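Local atomic coordinates of glycosyl hydrolase family 2, TIM barrel domain protein (PDB entry 6DXU), a protein that probably hydrolyses beta-glucuronides as a glycoside hydrolase family 2 beta-glucuronidase of a human gut bacterium. Residues D[384-392]-D[405-416]. Numbering follows the deposited sequence.
Sequences LVWEEIPWC and ARRMLANMIVQH
In the TIM barrel domain, Glu-387 on strand 384-388 reaches out to His-416 of helix segment 405-416. ND1 of His-416 donates a nearly straight bond to OE1 of Glu-387, 2.5 Å long with an N-H...O angle of 171°. The N-H meets the syn lone pair of OE1, on the side of OE2. The acceptor lies in the plane of the imidazole, and the two flat groups are nearly coplanar. CG of Glu-387 stands anti to the backbone N (chi1 -165°) and the chain runs on extended, which carries the carboxylate from the strand to the helix. OE2 also accepts from the backbone N of Gln-370, so both oxygens are held. The nearby carboxylate would probably stabilise a positive charge on the ring.

Strand 384-388, helix 399-416 and strand 422-429 form a beta-alpha-beta unit of the barrel. The strand and helix segments run roughly antiparallel, at 149°, with axes 9.8 Å apart. Between them, Met-412 lies alongside Glu-387, the two chains running opposite ways. Its SD sits 3.7 Å from CG of Glu-387, and its bent end brings CE to 3.5 Å from the carbonyl O of Glu-387.

Just past the strand, Ile-389 rests on the helix backbone. Its CG2 is 3.5 Å from CA of Leu-409, and its CD1 extends to CB of Ala-405 at 4.2 Å. Beside it, CE of Met-408 touches CG of Pro-390 at 4.0 Å, the two side chains set roughly perpendicular. The CB of Glu-388 leaves the backbone on the side away from the helix, and its OE1 forms a salt bridge with NE of Arg-364.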
ATOM      1  N   LEU D 384     -47.192  -3.154   1.683  1.00 18.34           N
ATOM      2  CA  LEU D 384     -46.314  -2.283   0.908  1.00 19.60           C
ATOM      3  C   LEU D 384     -45.065  -1.931   1.724  1.00 20.08           C
ATOM      4  O   LEU D 384     -45.078  -1.951   2.958  1.00 19.42           O
ATOM      5  CB  LEU D 384     -47.053  -1.012   0.495  1.00 20.44           C
ATOM      6  CG  LEU D 384     -48.223  -1.257  -0.469  1.00 20.96           C
ATOM      7  CD1 LEU D 384     -49.211  -0.092  -0.452  1.00 23.46           C
ATOM      8  CD2 LEU D 384     -47.693  -1.511  -1.870  1.00 21.23           C
ATOM      9  N   VAL D 385     -43.977  -1.588   1.026  1.00 19.70           N
ATOM     10  CA  VAL D 385     -42.661  -1.509   1.658  1.00 16.72           C
ATOM     11  C   VAL D 385     -41.921  -0.225   1.291  1.00 21.76           C
ATOM     12  O   VAL D 385     -41.820   0.139   0.111  1.00 20.45           O
ATOM     13  CB  VAL D 385     -41.801  -2.735   1.286  1.00 19.53           C
ATOM     14  CG1 VAL D 385     -40.325  -2.516   1.639  1.00 18.63           C
ATOM     15  CG2 VAL D 385     -42.332  -3.970   1.990  1.00 15.95           C
ATOM     16  N   TRP D 386     -41.369   0.422   2.320  1.00 17.56           N
ATOM     17  CA  TRP D 386     -40.292   1.403   2.236  1.00 20.37           C
ATOM     18  C   TRP D 386     -39.047   0.737   2.813  1.00 20.90           C
ATOM     19  O   TRP D 386     -39.072   0.243   3.954  1.00 18.35           O
ATOM     20  CB  TRP D 386     -40.697   2.661   3.009  1.00 19.62           C
ATOM     21  CG  TRP D 386     -39.676   3.728   3.403  1.00 19.29           C
ATOM     22  CD1 TRP D 386     -38.321   3.583   3.645  1.00 24.75           C
ATOM     23  CD2 TRP D 386     -39.973   5.112   3.666  1.00 18.06           C
ATOM     24  NE1 TRP D 386     -37.774   4.794   4.018  1.00 24.58           N
ATOM     25  CE2 TRP D 386     -38.762   5.743   4.043  1.00 24.85           C
ATOM     26  CE3 TRP D 386     -41.140   5.873   3.614  1.00 25.19           C
ATOM     27  CZ2 TRP D 386     -38.698   7.095   4.362  1.00 23.93           C
ATOM     28  CZ3 TRP D 386     -41.068   7.219   3.922  1.00 22.95           C
ATOM     29  CH2 TRP D 386     -39.865   7.813   4.301  1.00 22.12           C
ATOM     30  N   GLU D 387     -37.989   0.655   2.005  1.00 19.30           N
ATOM     31  CA  GLU D 387     -36.742   0.039   2.435  1.00 17.72           C
ATOM     32  C   GLU D 387     -35.599   1.005   2.159  1.00 20.47           C
ATOM     33  O   GLU D 387     -35.484   1.532   1.041  1.00 19.94           O
ATOM     34  CB  GLU D 387     -36.528  -1.309   1.724  1.00 15.03           C
ATOM     35  CG  GLU D 387     -35.443  -2.191   2.385  1.00 16.99           C
ATOM     36  CD  GLU D 387     -35.310  -3.547   1.716  1.00 19.79           C
ATOM     37  OE1 GLU D 387     -35.479  -3.649   0.470  1.00 17.17           O
ATOM     38  OE2 GLU D 387     -35.044  -4.520   2.439  1.00 18.58           O
ATOM     39  N   GLU D 388     -34.733   1.224   3.160  1.00 19.39           N
ATOM     40  CA  GLU D 388     -33.729   2.282   3.071  1.00 18.46           C
ATOM     41  C   GLU D 388     -32.331   1.759   3.377  1.00 19.85           C
ATOM     42  O   GLU D 388     -32.164   0.660   3.909  1.00 18.50           O
ATOM     43  CB  GLU D 388     -34.050   3.448   4.024  1.00 18.92           C
ATOM     44  CG  GLU D 388     -33.905   3.149   5.512  1.00 21.19           C
ATOM     45  CD  GLU D 388     -34.532   4.259   6.376  1.00 22.40           C
ATOM     46  OE1 GLU D 388     -35.581   4.805   5.972  1.00 24.36           O
ATOM     47  OE2 GLU D 388     -33.947   4.621   7.423  1.00 23.43           O
ATOM     48  N   ILE D 389     -31.320   2.548   2.999  1.00 16.38           N
ATOM     49  CA  ILE D 389     -29.936   2.234   3.358  1.00 18.85           C
ATOM     50  C   ILE D 389     -29.662   2.782   4.750  1.00 19.29           C
ATOM     51  O   ILE D 389     -30.315   3.754   5.170  1.00 16.64           O
ATOM     52  CB  ILE D 389     -28.914   2.804   2.355  1.00 18.32           C
ATOM     53  CG1 ILE D 389     -29.062   4.322   2.224  1.00 19.66           C
ATOM     54  CG2 ILE D 389     -29.039   2.098   1.019  1.00 20.39           C
ATOM     55  CD1 ILE D 389     -27.813   5.006   1.587  1.00 20.31           C
ATOM     56  N   PRO D 390     -28.685   2.219   5.488  1.00 17.31           N
ATOM     57  CA  PRO D 390     -28.429   2.690   6.855  1.00 19.40           C
ATOM     58  C   PRO D 390     -27.570   3.937   6.940  1.00 21.69           C
ATOM     59  O   PRO D 390     -26.697   4.001   7.801  1.00 20.36           O
ATOM     60  CB  PRO D 390     -27.714   1.496   7.507  1.00 18.64           C
ATOM     61  CG  PRO D 390     -27.038   0.804   6.378  1.00 18.96           C
ATOM     62  CD  PRO D 390     -27.936   0.988   5.175  1.00 18.77           C
ATOM     63  N   TRP D 391     -27.789   4.928   6.078  1.00 18.33           N
ATOM     64  CA  TRP D 391     -27.164   6.237   6.263  1.00 19.76           C
ATOM     65  C   TRP D 391     -28.009   6.956   7.308  1.00 22.31           C
ATOM     66  O   TRP D 391     -28.953   7.688   6.990  1.00 20.95           O
ATOM     67  CB  TRP D 391     -27.078   7.007   4.950  1.00 19.07           C
ATOM     68  CG  TRP D 391     -26.327   8.326   5.063  1.00 20.08           C
ATOM     69  CD1 TRP D 391     -25.415   8.680   6.027  1.00 18.31           C
ATOM     70  CD2 TRP D 391     -26.456   9.463   4.203  1.00 20.93           C
ATOM     71  NE1 TRP D 391     -24.959   9.947   5.804  1.00 19.99           N
ATOM     72  CE2 TRP D 391     -25.575  10.454   4.688  1.00 21.48           C
ATOM     73  CE3 TRP D 391     -27.210   9.731   3.054  1.00 20.46           C
ATOM     74  CZ2 TRP D 391     -25.441  11.702   4.076  1.00 18.55           C
ATOM     75  CZ3 TRP D 391     -27.073  10.972   2.444  1.00 20.71           C
ATOM     76  CH2 TRP D 391     -26.190  11.937   2.951  1.00 19.57           C
ATOM     77  N   CYS D 392     -27.665   6.735   8.579  1.00 18.82           N
ATOM     78  CA  CYS D 392     -28.546   7.015   9.712  1.00 19.47           C
ATOM     79  C   CYS D 392     -27.785   7.786  10.789  1.00 22.03           C
ATOM     80  O   CYS D 392     -27.148   7.170  11.645  1.00 20.48           O
ATOM     81  CB  CYS D 392     -29.106   5.698  10.246  1.00 25.45           C
ATOM     82  SG  CYS D 392     -30.264   5.842  11.636  1.00 24.28           S
ATOM     83  N   ALA D 405     -22.079   3.613   0.967  1.00 17.84           N
ATOM     84  CA  ALA D 405     -23.480   3.996   0.826  1.00 17.88           C
ATOM     85  C   ALA D 405     -23.991   3.735  -0.590  1.00 18.52           C
ATOM     86  O   ALA D 405     -25.083   3.180  -0.770  1.00 18.94           O
ATOM     87  CB  ALA D 405     -23.669   5.465   1.206  1.00 18.39           C
ATOM     88  N   ARG D 406     -23.223   4.147  -1.606  1.00 20.29           N
ATOM     89  CA  ARG D 406     -23.607   3.889  -2.991  1.00 19.40           C
ATOM     90  C   ARG D 406     -23.787   2.400  -3.240  1.00 20.33           C
ATOM     91  O   ARG D 406     -24.738   1.971  -3.908  1.00 18.64           O
ATOM     92  CB  ARG D 406     -22.540   4.438  -3.952  1.00 19.19           C
ATOM     93  CG  ARG D 406     -22.392   5.952  -3.964  1.00 26.84           C
ATOM     94  CD  ARG D 406     -21.356   6.398  -5.029  1.00 28.30           C
ATOM     95  NE  ARG D 406     -20.949   7.790  -4.836  1.00 34.06           N
ATOM     96  CZ  ARG D 406     -19.745   8.183  -4.404  1.00 31.65           C
ATOM     97  NH1 ARG D 406     -18.796   7.292  -4.137  1.00 29.11           N
ATOM     98  NH2 ARG D 406     -19.484   9.479  -4.248  1.00 30.59           N
ATOM     99  N   ARG D 407     -22.840   1.602  -2.747  1.00 18.13           N
ATOM    100  CA  ARG D 407     -22.876   0.161  -2.972  1.00 16.67           C
ATOM    101  C   ARG D 407     -24.097  -0.468  -2.321  1.00 18.55           C
ATOM    102  O   ARG D 407     -24.744  -1.341  -2.912  1.00 17.94           O
ATOM    103  CB  ARG D 407     -21.595  -0.473  -2.433  1.00 18.33           C
ATOM    104  CG  ARG D 407     -21.532  -1.983  -2.596  1.00 19.06           C
ATOM    105  CD  ARG D 407     -20.162  -2.515  -2.144  1.00 23.37           C
ATOM    106  NE  ARG D 407     -19.941  -2.341  -0.701  1.00 23.52           N
ATOM    107  CZ  ARG D 407     -19.024  -1.535  -0.164  1.00 23.81           C
ATOM    108  NH1 ARG D 407     -18.219  -0.821  -0.943  1.00 24.24           N
ATOM    109  NH2 ARG D 407     -18.894  -1.459   1.158  1.00 19.83           N
ATOM    110  N   MET D 408     -24.407  -0.067  -1.085  1.00 16.07           N
ATOM    111  CA  MET D 408     -25.561  -0.654  -0.420  1.00 19.90           C
ATOM    112  C   MET D 408     -26.868  -0.203  -1.056  1.00 20.14           C
ATOM    113  O   MET D 408     -27.840  -0.961  -1.057  1.00 17.71           O
ATOM    114  CB  MET D 408     -25.535  -0.324   1.067  1.00 17.86           C
ATOM    115  CG  MET D 408     -24.349  -0.983   1.788  1.00 16.87           C
ATOM    116  SD  MET D 408     -24.415  -0.790   3.579  1.00 20.20           S
ATOM    117  CE  MET D 408     -25.525  -2.133   4.047  1.00 18.20           C
ATOM    118  N   LEU D 409     -26.925   1.024  -1.576  1.00 19.44           N
ATOM    119  CA  LEU D 409     -28.125   1.439  -2.291  1.00 19.66           C
ATOM    120  C   LEU D 409     -28.305   0.616  -3.556  1.00 20.87           C
ATOM    121  O   LEU D 409     -29.396   0.085  -3.820  1.00 19.48           O
ATOM    122  CB  LEU D 409     -28.056   2.934  -2.615  1.00 19.77           C
ATOM    123  CG  LEU D 409     -29.213   3.517  -3.441  1.00 22.45           C
ATOM    124  CD1 LEU D 409     -30.574   3.343  -2.741  1.00 19.51           C
ATOM    125  CD2 LEU D 409     -28.972   4.984  -3.777  1.00 19.85           C
ATOM    126  N   ALA D 410     -27.235   0.488  -4.346  1.00 17.67           N
ATOM    127  CA  ALA D 410     -27.305  -0.299  -5.576  1.00 21.59           C
ATOM    128  C   ALA D 410     -27.638  -1.753  -5.278  1.00 19.89           C
ATOM    129  O   ALA D 410     -28.494  -2.349  -5.943  1.00 19.30           O
ATOM    130  CB  ALA D 410     -25.984  -0.190  -6.351  1.00 19.00           C
ATOM    131  N   ASN D 411     -26.994  -2.336  -4.261  1.00 17.75           N
ATOM    132  CA  ASN D 411     -27.268  -3.727  -3.919  1.00 16.26           C
ATOM    133  C   ASN D 411     -28.731  -3.915  -3.519  1.00 18.43           C
ATOM    134  O   ASN D 411     -29.381  -4.875  -3.945  1.00 17.93           O
ATOM    135  CB  ASN D 411     -26.344  -4.187  -2.782  1.00 17.75           C
ATOM    136  CG  ASN D 411     -24.929  -4.515  -3.254  1.00 22.65           C
ATOM    137  OD1 ASN D 411     -24.654  -4.562  -4.456  1.00 21.64           O
ATOM    138  ND2 ASN D 411     -24.018  -4.739  -2.295  1.00 19.79           N
ATOM    139  N   MET D 412     -29.268  -3.002  -2.704  1.00 17.16           N
ATOM    140  CA  MET D 412     -30.645  -3.132  -2.241  1.00 18.42           C
ATOM    141  C   MET D 412     -31.628  -3.084  -3.405  1.00 21.32           C
ATOM    142  O   MET D 412     -32.569  -3.884  -3.479  1.00 19.56           O
ATOM    143  CB  MET D 412     -30.950  -2.021  -1.233  1.00 16.29           C
ATOM    144  CG  MET D 412     -32.385  -2.014  -0.748  1.00 17.61           C
ATOM    145  SD  MET D 412     -32.648  -0.758   0.519  1.00 20.45           S
ATOM    146  CE  MET D 412     -32.448   0.765  -0.420  1.00 19.78           C
ATOM    147  N   ILE D 413     -31.435  -2.132  -4.315  1.00 18.49           N
ATOM    148  CA  ILE D 413     -32.347  -1.984  -5.447  1.00 20.51           C
ATOM    149  C   ILE D 413     -32.230  -3.177  -6.384  1.00 19.44           C
ATOM    150  O   ILE D 413     -33.240  -3.765  -6.785  1.00 22.64           O
ATOM    151  CB  ILE D 413     -32.077  -0.661  -6.184  1.00 19.86           C
ATOM    152  CG1 ILE D 413     -32.420   0.512  -5.260  1.00 19.33           C
ATOM    153  CG2 ILE D 413     -32.880  -0.620  -7.500  1.00 21.85           C
ATOM    154  CD1 ILE D 413     -32.044   1.874  -5.810  1.00 23.67           C
ATOM    155  N   VAL D 414     -31.002  -3.571  -6.712  1.00 18.22           N
ATOM    156  CA  VAL D 414     -30.784  -4.726  -7.581  1.00 20.04           C
ATOM    157  C   VAL D 414     -31.355  -5.992  -6.952  1.00 19.88           C
ATOM    158  O   VAL D 414     -32.015  -6.794  -7.623  1.00 22.50           O
ATOM    159  CB  VAL D 414     -29.282  -4.873  -7.893  1.00 22.88           C
ATOM    160  CG1 VAL D 414     -28.984  -6.242  -8.489  1.00 28.54           C
ATOM    161  CG2 VAL D 414     -28.827  -3.772  -8.851  1.00 20.57           C
ATOM    162  N   GLN D 415     -31.127  -6.187  -5.651  1.00 18.15           N
ATOM    163  CA  GLN D 415     -31.556  -7.437  -5.031  1.00 17.45           C
ATOM    164  C   GLN D 415     -33.065  -7.504  -4.803  1.00 18.10           C
ATOM    165  O   GLN D 415     -33.632  -8.591  -4.911  1.00 20.87           O
ATOM    166  CB  GLN D 415     -30.820  -7.659  -3.709  1.00 19.75           C
ATOM    167  CG  GLN D 415     -29.350  -8.004  -3.952  1.00 17.75           C
ATOM    168  CD  GLN D 415     -28.509  -7.937  -2.709  1.00 21.65           C
ATOM    169  OE1 GLN D 415     -29.020  -8.010  -1.597  1.00 19.92           O
ATOM    170  NE2 GLN D 415     -27.188  -7.818  -2.896  1.00 18.41           N
ATOM    171  N   HIS D 416     -33.733  -6.384  -4.501  1.00 17.04           N
ATOM    172  CA  HIS D 416     -35.159  -6.404  -4.159  1.00 22.71           C
ATOM    173  C   HIS D 416     -36.047  -5.799  -5.240  1.00 18.41           C
ATOM    174  O   HIS D 416     -37.246  -5.598  -5.005  1.00 19.55           O
ATOM    175  CB  HIS D 416     -35.391  -5.685  -2.827  1.00 17.66           C
ATOM    176  CG  HIS D 416     -34.859  -6.443  -1.653  1.00 18.61           C
ATOM    177  ND1 HIS D 416     -34.813  -5.918  -0.377  1.00 17.57           N
ATOM    178  CD2 HIS D 416     -34.373  -7.704  -1.562  1.00 20.86           C
ATOM    179  CE1 HIS D 416     -34.283  -6.811   0.440  1.00 18.04           C
ATOM    180  NE2 HIS D 416     -34.021  -7.907  -0.247  1.00 19.17           N
TER